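Local coordinates for protein lantibiotic dehydratase (Microbispora corallina, PDB 5EHK) that probably dehydrates serine and threonine residues of the NAI-107 precursor peptide, using glutamate delivered by glutamyl-tRNA, at residues 552-564 and 790-802. Residues are numbered along the deposited sequence; the frame is centred on the assembly and turned at random.
Sequences AARQAGRPLHIQD and LERRDRHAARPPH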
ATOM      1  N   ALA A 552      31.643 -20.084  24.612  1.00 23.50           N
ATOM      2  CA  ALA A 552      31.732 -18.964  25.540  1.00 20.83           C
ATOM      3  C   ALA A 552      32.926 -18.087  25.238  1.00 22.42           C
ATOM      4  O   ALA A 552      32.902 -16.884  25.481  1.00 24.02           O
ATOM      5  CB  ALA A 552      31.793 -19.442  26.949  1.00 17.41           C
ATOM      6  N   ALA A 553      33.986 -18.686  24.718  1.00 25.65           N
ATOM      7  CA  ALA A 553      35.208 -17.925  24.482  1.00 30.65           C
ATOM      8  C   ALA A 553      35.102 -17.040  23.248  1.00 23.42           C
ATOM      9  O   ALA A 553      35.602 -15.916  23.226  1.00 24.62           O
ATOM     10  CB  ALA A 553      36.389 -18.862  24.369  1.00 31.81           C
ATOM     11  N   ARG A 554      34.484 -17.585  22.211  1.00 21.83           N
ATOM     12  CA  ARG A 554      34.257 -16.872  20.964  1.00 23.92           C
ATOM     13  C   ARG A 554      33.260 -15.711  21.127  1.00 25.64           C
ATOM     14  O   ARG A 554      33.473 -14.600  20.612  1.00 20.44           O
ATOM     15  CB  ARG A 554      33.782 -17.851  19.917  1.00 19.99           C
ATOM     16  CG  ARG A 554      34.778 -18.918  19.670  1.00 26.45           C
ATOM     17  CD  ARG A 554      34.312 -19.778  18.555  1.00 30.81           C
ATOM     18  NE  ARG A 554      35.395 -20.496  17.901  1.00 35.44           N
ATOM     19  CZ  ARG A 554      36.347 -19.913  17.180  1.00 39.35           C
ATOM     20  NH1 ARG A 554      36.388 -18.582  17.047  1.00 24.68           N
ATOM     21  NH2 ARG A 554      37.269 -20.675  16.602  1.00 44.79           N
ATOM     22  N   GLN A 555      32.169 -15.984  21.836  1.00 24.42           N
ATOM     23  CA  GLN A 555      31.166 -14.966  22.096  1.00 26.12           C
ATOM     24  C   GLN A 555      31.733 -13.873  23.002  1.00 19.94           C
ATOM     25  O   GLN A 555      31.405 -12.695  22.840  1.00 20.71           O
ATOM     26  CB  GLN A 555      29.876 -15.576  22.671  1.00 19.50           C
ATOM     27  CG  GLN A 555      29.048 -16.361  21.660  1.00 16.05           C
ATOM     28  CD  GLN A 555      27.789 -16.939  22.282  1.00 22.98           C
ATOM     29  OE1 GLN A 555      26.812 -16.226  22.495  1.00 26.02           O
ATOM     30  NE2 GLN A 555      27.801 -18.237  22.570  1.00 21.35           N
ATOM     31  N   ALA A 556      32.601 -14.261  23.927  1.00 16.29           N
ATOM     32  CA  ALA A 556      33.262 -13.297  24.794  1.00 17.21           C
ATOM     33  C   ALA A 556      34.034 -12.272  23.974  1.00 17.19           C
ATOM     34  O   ALA A 556      34.226 -11.134  24.405  1.00 16.37           O
ATOM     35  CB  ALA A 556      34.199 -14.005  25.763  1.00 18.21           C
ATOM     36  N   GLY A 557      34.494 -12.696  22.801  1.00 14.84           N
ATOM     37  CA  GLY A 557      35.203 -11.825  21.902  1.00 13.56           C
ATOM     38  C   GLY A 557      34.522 -11.687  20.559  1.00 15.49           C
ATOM     39  O   GLY A 557      35.198 -11.551  19.545  1.00 14.97           O
ATOM     40  N   ARG A 558      33.191 -11.727  20.542  1.00 17.07           N
ATOM     41  CA  ARG A 558      32.427 -11.636  19.295  1.00 13.66           C
ATOM     42  C   ARG A 558      32.762 -10.389  18.473  1.00 15.87           C
ATOM     43  O   ARG A 558      33.177  -9.370  19.006  1.00 19.36           O
ATOM     44  CB  ARG A 558      30.914 -11.768  19.549  1.00 22.29           C
ATOM     45  CG  ARG A 558      30.136 -10.567  20.166  1.00 13.26           C
ATOM     46  CD  ARG A 558      28.758 -11.083  20.654  1.00 12.37           C
ATOM     47  NE  ARG A 558      27.925 -10.061  21.270  1.00 14.02           N
ATOM     48  CZ  ARG A 558      27.226  -9.165  20.575  1.00 14.93           C
ATOM     49  NH1 ARG A 558      27.269  -9.170  19.246  1.00 15.95           N
ATOM     50  NH2 ARG A 558      26.500  -8.245  21.201  1.00 15.37           N
ATOM     51  N   PRO A 559      32.672 -10.498  17.150  1.00 15.30           N
ATOM     52  CA  PRO A 559      32.933  -9.300  16.347  1.00 14.73           C
ATOM     53  C   PRO A 559      31.783  -8.299  16.409  1.00 15.35           C
ATOM     54  O   PRO A 559      30.632  -8.707  16.541  1.00 15.45           O
ATOM     55  CB  PRO A 559      33.104  -9.853  14.929  1.00 18.85           C
ATOM     56  CG  PRO A 559      32.453 -11.211  14.948  1.00 15.99           C
ATOM     57  CD  PRO A 559      32.544 -11.723  16.342  1.00 15.60           C
ATOM     58  N   LEU A 560      32.112  -7.008  16.364  1.00 18.20           N
ATOM     59  CA  LEU A 560      31.133  -5.925  16.319  1.00 10.46           C
ATOM     60  C   LEU A 560      31.331  -5.101  15.046  1.00 15.36           C
ATOM     61  O   LEU A 560      32.421  -5.099  14.463  1.00 17.51           O
ATOM     62  CB  LEU A 560      31.285  -5.055  17.554  1.00  8.47           C
ATOM     63  CG  LEU A 560      31.195  -5.867  18.846  1.00 11.47           C
ATOM     64  CD1 LEU A 560      31.332  -4.970  20.057  1.00 10.44           C
ATOM     65  CD2 LEU A 560      29.874  -6.671  18.917  1.00 12.90           C
ATOM     66  N   HIS A 561      30.303  -4.369  14.620  1.00 17.32           N
ATOM     67  CA  HIS A 561      30.371  -3.672  13.326  1.00 13.96           C
ATOM     68  C   HIS A 561      30.431  -2.161  13.476  1.00 12.76           C
ATOM     69  O   HIS A 561      30.598  -1.438  12.495  1.00 12.56           O
ATOM     70  CB  HIS A 561      29.185  -4.070  12.457  1.00 11.49           C
ATOM     71  CG  HIS A 561      27.866  -3.779  13.094  1.00 15.24           C
ATOM     72  ND1 HIS A 561      27.477  -4.344  14.293  1.00 16.24           N
ATOM     73  CD2 HIS A 561      26.859  -2.961  12.717  1.00 13.12           C
ATOM     74  CE1 HIS A 561      26.281  -3.890  14.623  1.00 12.04           C
ATOM     75  NE2 HIS A 561      25.881  -3.055  13.679  1.00 14.29           N
ATOM     76  N   ILE A 562      30.270  -1.694  14.709  1.00 12.32           N
ATOM     77  CA  ILE A 562      30.441  -0.287  15.053  1.00 12.75           C
ATOM     78  C   ILE A 562      31.675  -0.138  15.921  1.00 14.62           C
ATOM     79  O   ILE A 562      31.830  -0.864  16.906  1.00 18.85           O
ATOM     80  CB  ILE A 562      29.239   0.261  15.837  1.00 14.38           C
ATOM     81  CG1 ILE A 562      27.908  -0.037  15.108  1.00 12.93           C
ATOM     82  CG2 ILE A 562      29.445   1.735  16.151  1.00 12.94           C
ATOM     83  CD1 ILE A 562      27.879   0.356  13.679  1.00 12.89           C
ATOM     84  N   GLN A 563      32.559   0.790  15.565  1.00 18.39           N
ATOM     85  CA  GLN A 563      33.802   0.992  16.315  1.00 17.87           C
ATOM     86  C   GLN A 563      33.515   1.425  17.723  1.00 15.61           C
ATOM     87  O   GLN A 563      32.662   2.278  17.956  1.00 14.30           O
ATOM     88  CB  GLN A 563      34.688   2.028  15.629  1.00 12.16           C
ATOM     89  CG  GLN A 563      35.241   1.490  14.342  1.00 17.00           C
ATOM     90  CD  GLN A 563      35.540   2.559  13.323  1.00 16.85           C
ATOM     91  OE1 GLN A 563      35.781   3.724  13.663  1.00 16.79           O
ATOM     92  NE2 GLN A 563      35.505   2.171  12.052  1.00 14.71           N
ATOM     93  N   ASP A 564      34.229   0.794  18.647  1.00 16.58           N
ATOM     94  CA  ASP A 564      34.198   1.148  20.055  1.00 14.35           C
ATOM     95  C   ASP A 564      32.898   0.770  20.758  1.00 16.78           C
ATOM     96  O   ASP A 564      32.664   1.128  21.916  1.00 16.33           O
ATOM     97  CB  ASP A 564      34.484   2.622  20.236  1.00 14.58           C
ATOM     98  CG  ASP A 564      34.995   2.923  21.604  1.00 22.60           C
ATOM     99  OD1 ASP A 564      35.674   2.030  22.194  1.00 18.68           O
ATOM    100  OD2 ASP A 564      34.716   4.048  22.070  1.00 20.20           O
ATOM    101  N   LEU A 790      29.255 -19.103  11.923  1.00 17.70           N
ATOM    102  CA  LEU A 790      30.275 -18.478  11.089  1.00 16.53           C
ATOM    103  C   LEU A 790      30.375 -17.010  11.496  1.00 17.33           C
ATOM    104  O   LEU A 790      29.368 -16.418  11.897  1.00 18.15           O
ATOM    105  CB  LEU A 790      29.921 -18.596   9.599  1.00 15.89           C
ATOM    106  CG  LEU A 790      29.801 -20.005   8.988  1.00 19.81           C
ATOM    107  CD1 LEU A 790      28.373 -20.465   9.033  1.00 24.59           C
ATOM    108  CD2 LEU A 790      30.340 -20.113   7.552  1.00 15.26           C
ATOM    109  N   GLU A 791      31.578 -16.435  11.440  1.00 12.94           N
ATOM    110  CA  GLU A 791      31.775 -15.025  11.780  1.00 13.01           C
ATOM    111  C   GLU A 791      32.397 -14.312  10.604  1.00 19.51           C
ATOM    112  O   GLU A 791      33.024 -14.951   9.758  1.00 21.15           O
ATOM    113  CB  GLU A 791      32.698 -14.854  12.987  1.00 11.78           C
ATOM    114  CG  GLU A 791      32.284 -15.620  14.227  1.00 16.33           C
ATOM    115  CD  GLU A 791      33.247 -15.413  15.400  1.00 20.06           C
ATOM    116  OE1 GLU A 791      34.306 -14.763  15.207  1.00 18.86           O
ATOM    117  OE2 GLU A 791      32.914 -15.858  16.526  1.00 19.77           O
ATOM    118  N   ARG A 792      32.246 -12.992  10.547  1.00 16.68           N
ATOM    119  CA  ARG A 792      32.973 -12.227   9.551  1.00 15.42           C
ATOM    120  C   ARG A 792      34.468 -12.520   9.718  1.00 20.72           C
ATOM    121  O   ARG A 792      35.003 -12.400  10.823  1.00 23.70           O
ATOM    122  CB  ARG A 792      32.693 -10.745   9.730  1.00 15.72           C
ATOM    123  CG  ARG A 792      33.260  -9.871   8.618  1.00 19.81           C
ATOM    124  CD  ARG A 792      32.931  -8.375   8.822  1.00 18.92           C
ATOM    125  NE  ARG A 792      33.278  -7.897  10.161  1.00 19.24           N
ATOM    126  CZ  ARG A 792      32.390  -7.526  11.074  1.00 17.11           C
ATOM    127  NH1 ARG A 792      31.099  -7.553  10.787  1.00 15.67           N
ATOM    128  NH2 ARG A 792      32.795  -7.114  12.270  1.00 17.99           N
ATOM    129  N   ARG A 793      35.125 -12.940   8.634  1.00 24.50           N
ATOM    130  CA  ARG A 793      36.556 -13.302   8.659  1.00 22.94           C
ATOM    131  C   ARG A 793      37.424 -12.093   9.043  1.00 15.10           C
ATOM    132  O   ARG A 793      38.145 -12.145  10.031  1.00 18.23           O
ATOM    133  CB  ARG A 793      36.992 -13.920   7.305  1.00 23.33           C
ATOM    134  CG  ARG A 793      38.394 -14.562   7.275  1.00 18.82           C
ATOM    135  CD  ARG A 793      38.690 -15.311   5.954  1.00 16.86           C
ATOM    136  NE  ARG A 793      37.860 -16.506   5.814  1.00 22.29           N
ATOM    137  CZ  ARG A 793      38.173 -17.705   6.303  1.00 27.76           C
ATOM    138  NH1 ARG A 793      39.311 -17.879   6.958  1.00 25.91           N
ATOM    139  NH2 ARG A 793      37.342 -18.730   6.159  1.00 27.54           N
ATOM    140  N   ASP A 794      37.292 -11.003   8.293  1.00 16.57           N
ATOM    141  CA  ASP A 794      37.955  -9.740   8.595  1.00 17.49           C
ATOM    142  C   ASP A 794      37.155  -9.064   9.682  1.00 22.19           C
ATOM    143  O   ASP A 794      36.167  -8.386   9.410  1.00 23.87           O
ATOM    144  CB  ASP A 794      37.978  -8.824   7.382  1.00 12.65           C
ATOM    145  CG  ASP A 794      38.465  -7.423   7.715  1.00 26.32           C
ATOM    146  OD1 ASP A 794      38.989  -7.212   8.837  1.00 26.57           O
ATOM    147  OD2 ASP A 794      38.334  -6.521   6.849  1.00 31.27           O
ATOM    148  N   ARG A 795      37.603  -9.232  10.915  1.00 21.14           N
ATOM    149  CA  ARG A 795      36.776  -8.932  12.062  1.00 23.32           C
ATOM    150  C   ARG A 795      36.620  -7.431  12.385  1.00 23.01           C
ATOM    151  O   ARG A 795      35.714  -7.065  13.135  1.00 26.21           O
ATOM    152  CB  ARG A 795      37.310  -9.682  13.282  1.00 21.66           C
ATOM    153  CG  ARG A 795      38.510  -8.984  13.929  1.00 29.56           C
ATOM    154  CD  ARG A 795      38.227  -8.722  15.405  1.00 26.95           C
ATOM    155  NE  ARG A 795      37.563  -9.899  15.953  1.00 28.09           N
ATOM    156  CZ  ARG A 795      36.807  -9.911  17.046  1.00 29.82           C
ATOM    157  NH1 ARG A 795      36.609  -8.792  17.748  1.00 20.55           N
ATOM    158  NH2 ARG A 795      36.256 -11.065  17.433  1.00 30.66           N
ATOM    159  N   HIS A 796      37.475  -6.567  11.845  1.00 20.40           N
ATOM    160  CA  HIS A 796      37.459  -5.162  12.271  1.00 21.33           C
ATOM    161  C   HIS A 796      36.103  -4.496  11.963  1.00 25.11           C
ATOM    162  O   HIS A 796      35.428  -4.865  10.987  1.00 22.62           O
ATOM    163  CB  HIS A 796      38.614  -4.368  11.656  1.00 16.97           C
ATOM    164  CG  HIS A 796      38.284  -3.771  10.333  1.00 22.03           C
ATOM    165  ND1 HIS A 796      38.248  -4.512   9.171  1.00 25.99           N
ATOM    166  CD2 HIS A 796      37.945  -2.507   9.985  1.00 24.56           C
ATOM    167  CE1 HIS A 796      37.907  -3.729   8.164  1.00 28.66           C
ATOM    168  NE2 HIS A 796      37.713  -2.506   8.631  1.00 26.73           N
ATOM    169  N   ALA A 797      35.712  -3.530  12.803  1.00 24.23           N
ATOM    170  CA  ALA A 797      34.413  -2.860  12.685  1.00 21.17           C
ATOM    171  C   ALA A 797      34.470  -1.805  11.604  1.00 22.19           C
ATOM    172  O   ALA A 797      35.300  -0.887  11.660  1.00 22.63           O
ATOM    173  CB  ALA A 797      33.997  -2.227  14.003  1.00 16.14           C
ATOM    174  N   ALA A 798      33.583  -1.939  10.618  1.00 19.09           N
ATOM    175  CA  ALA A 798      33.660  -1.122   9.410  1.00 18.87           C
ATOM    176  C   ALA A 798      33.189   0.313   9.629  1.00 18.30           C
ATOM    177  O   ALA A 798      33.576   1.232   8.909  1.00 22.40           O
ATOM    178  CB  ALA A 798      32.867  -1.772   8.303  1.00 17.07           C
ATOM    179  N   ARG A 799      32.347   0.496  10.633  1.00 19.49           N
ATOM    180  CA  ARG A 799      31.653   1.757  10.829  1.00 19.58           C
ATOM    181  C   ARG A 799      32.044   2.532  12.091  1.00 17.77           C
ATOM    182  O   ARG A 799      32.119   1.981  13.200  1.00 13.81           O
ATOM    183  CB  ARG A 799      30.137   1.526  10.803  1.00 23.09           C
ATOM    184  CG  ARG A 799      29.585   1.322   9.426  1.00 20.47           C
ATOM    185  CD  ARG A 799      28.100   1.078   9.492  1.00 26.31           C
ATOM    186  NE  ARG A 799      27.534   0.934   8.158  1.00 24.35           N
ATOM    187  CZ  ARG A 799      27.409  -0.230   7.550  1.00 24.54           C
ATOM    188  NH1 ARG A 799      27.797  -1.328   8.173  1.00 29.42           N
ATOM    189  NH2 ARG A 799      26.890  -0.301   6.334  1.00 28.87           N
ATOM    190  N   PRO A 800      32.268   3.832  11.918  1.00 18.05           N
ATOM    191  CA  PRO A 800      32.511   4.756  13.030  1.00 19.31           C
ATOM    192  C   PRO A 800      31.252   4.815  13.850  1.00 19.42           C
ATOM    193  O   PRO A 800      30.187   4.599  13.267  1.00 25.03           O
ATOM    194  CB  PRO A 800      32.685   6.105  12.337  1.00 15.60           C
ATOM    195  CG  PRO A 800      32.859   5.789  10.880  1.00 20.45           C
ATOM    196  CD  PRO A 800      32.137   4.521  10.629  1.00 17.12           C
ATOM    197  N   PRO A 801      31.350   5.108  15.156  1.00 16.85           N
ATOM    198  CA  PRO A 801      30.115   5.346  15.909  1.00 17.99           C
ATOM    199  C   PRO A 801      29.459   6.607  15.455  1.00 20.51           C
ATOM    200  O   PRO A 801      30.062   7.451  14.803  1.00 20.22           O
ATOM    201  CB  PRO A 801      30.598   5.544  17.351  1.00 24.41           C
ATOM    202  CG  PRO A 801      32.002   5.939  17.233  1.00 21.68           C
ATOM    203  CD  PRO A 801      32.535   5.182  16.019  1.00 18.90           C
ATOM    204  N   HIS A 802      28.194   6.732  15.804  1.00 28.67           N
ATOM    205  CA  HIS A 802      27.472   7.951  15.545  1.00 34.38           C
ATOM    206  C   HIS A 802      27.047   8.417  16.878  1.00 35.23           C
ATOM    207  O   HIS A 802      25.996   8.006  17.362  1.00 35.86           O
ATOM    208  CB  HIS A 802      26.212   7.683  14.736  1.00 36.60           C
ATOM    209  CG  HIS A 802      25.328   8.882  14.612  1.00 43.42           C
ATOM    210  ND1 HIS A 802      24.251   9.098  15.445  1.00 37.93           N
ATOM    211  CD2 HIS A 802      25.380   9.947  13.775  1.00 43.41           C
ATOM    212  CE1 HIS A 802      23.663  10.234  15.114  1.00 34.75           C
ATOM    213  NE2 HIS A 802      24.326  10.765  14.101  1.00 45.89           N
TER
HETATM  214  O   HOH W   1      29.635  -1.705   9.695  1.00 19.80           O
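Q563 holds the other segment with both backbone and side chain, beside a single beta bridge that pairs I562 with R799 between two loops. Its backbone N donates to R799 O at 2.7 Å, nearly straight at 166°. R799 N returns a bond to H561 O. The Q563 chain runs extended beyond CG and lies across R799 O. Its NE2 then reaches A797 O at 3.1 Å, from above that carbonyl's plane, while A797 O stays close to the plane of the amide. The R799 guanidinium has salt bridges with E618 and D496. I562 CD1 packs on R799 CB at 3.8 Å, and I562 CG2 on P801.

The arrangement fastens the segment that leaves helix 545-556 against the one that leaves strand 785-792. Segment 552-564 belongs to the N-terminal lantibiotic dehydratase family region and leads into strand 566-572 of a seven-stranded mixed sheet. Strand 785-792 belongs to a different sheet.

Nearer the helix, P559 CD rests 3.7 Å from E791 OE1, their side chains crossing at about a right angle. E791 OE2 accepts a hydrogen bond from W9 NE1. R792 turns at chi3 (51°), and its NH2 donates to R795 O, with a weaker bond to L560 O. A797 CB sits 3.3 Å from that same L560 oxygen. The R795 guanidinium lays one face over P559 CA. At the edge of that guanidinium, NH2 is modelled 2.4 Å from G557 O, too short for the bond to be taken as certain.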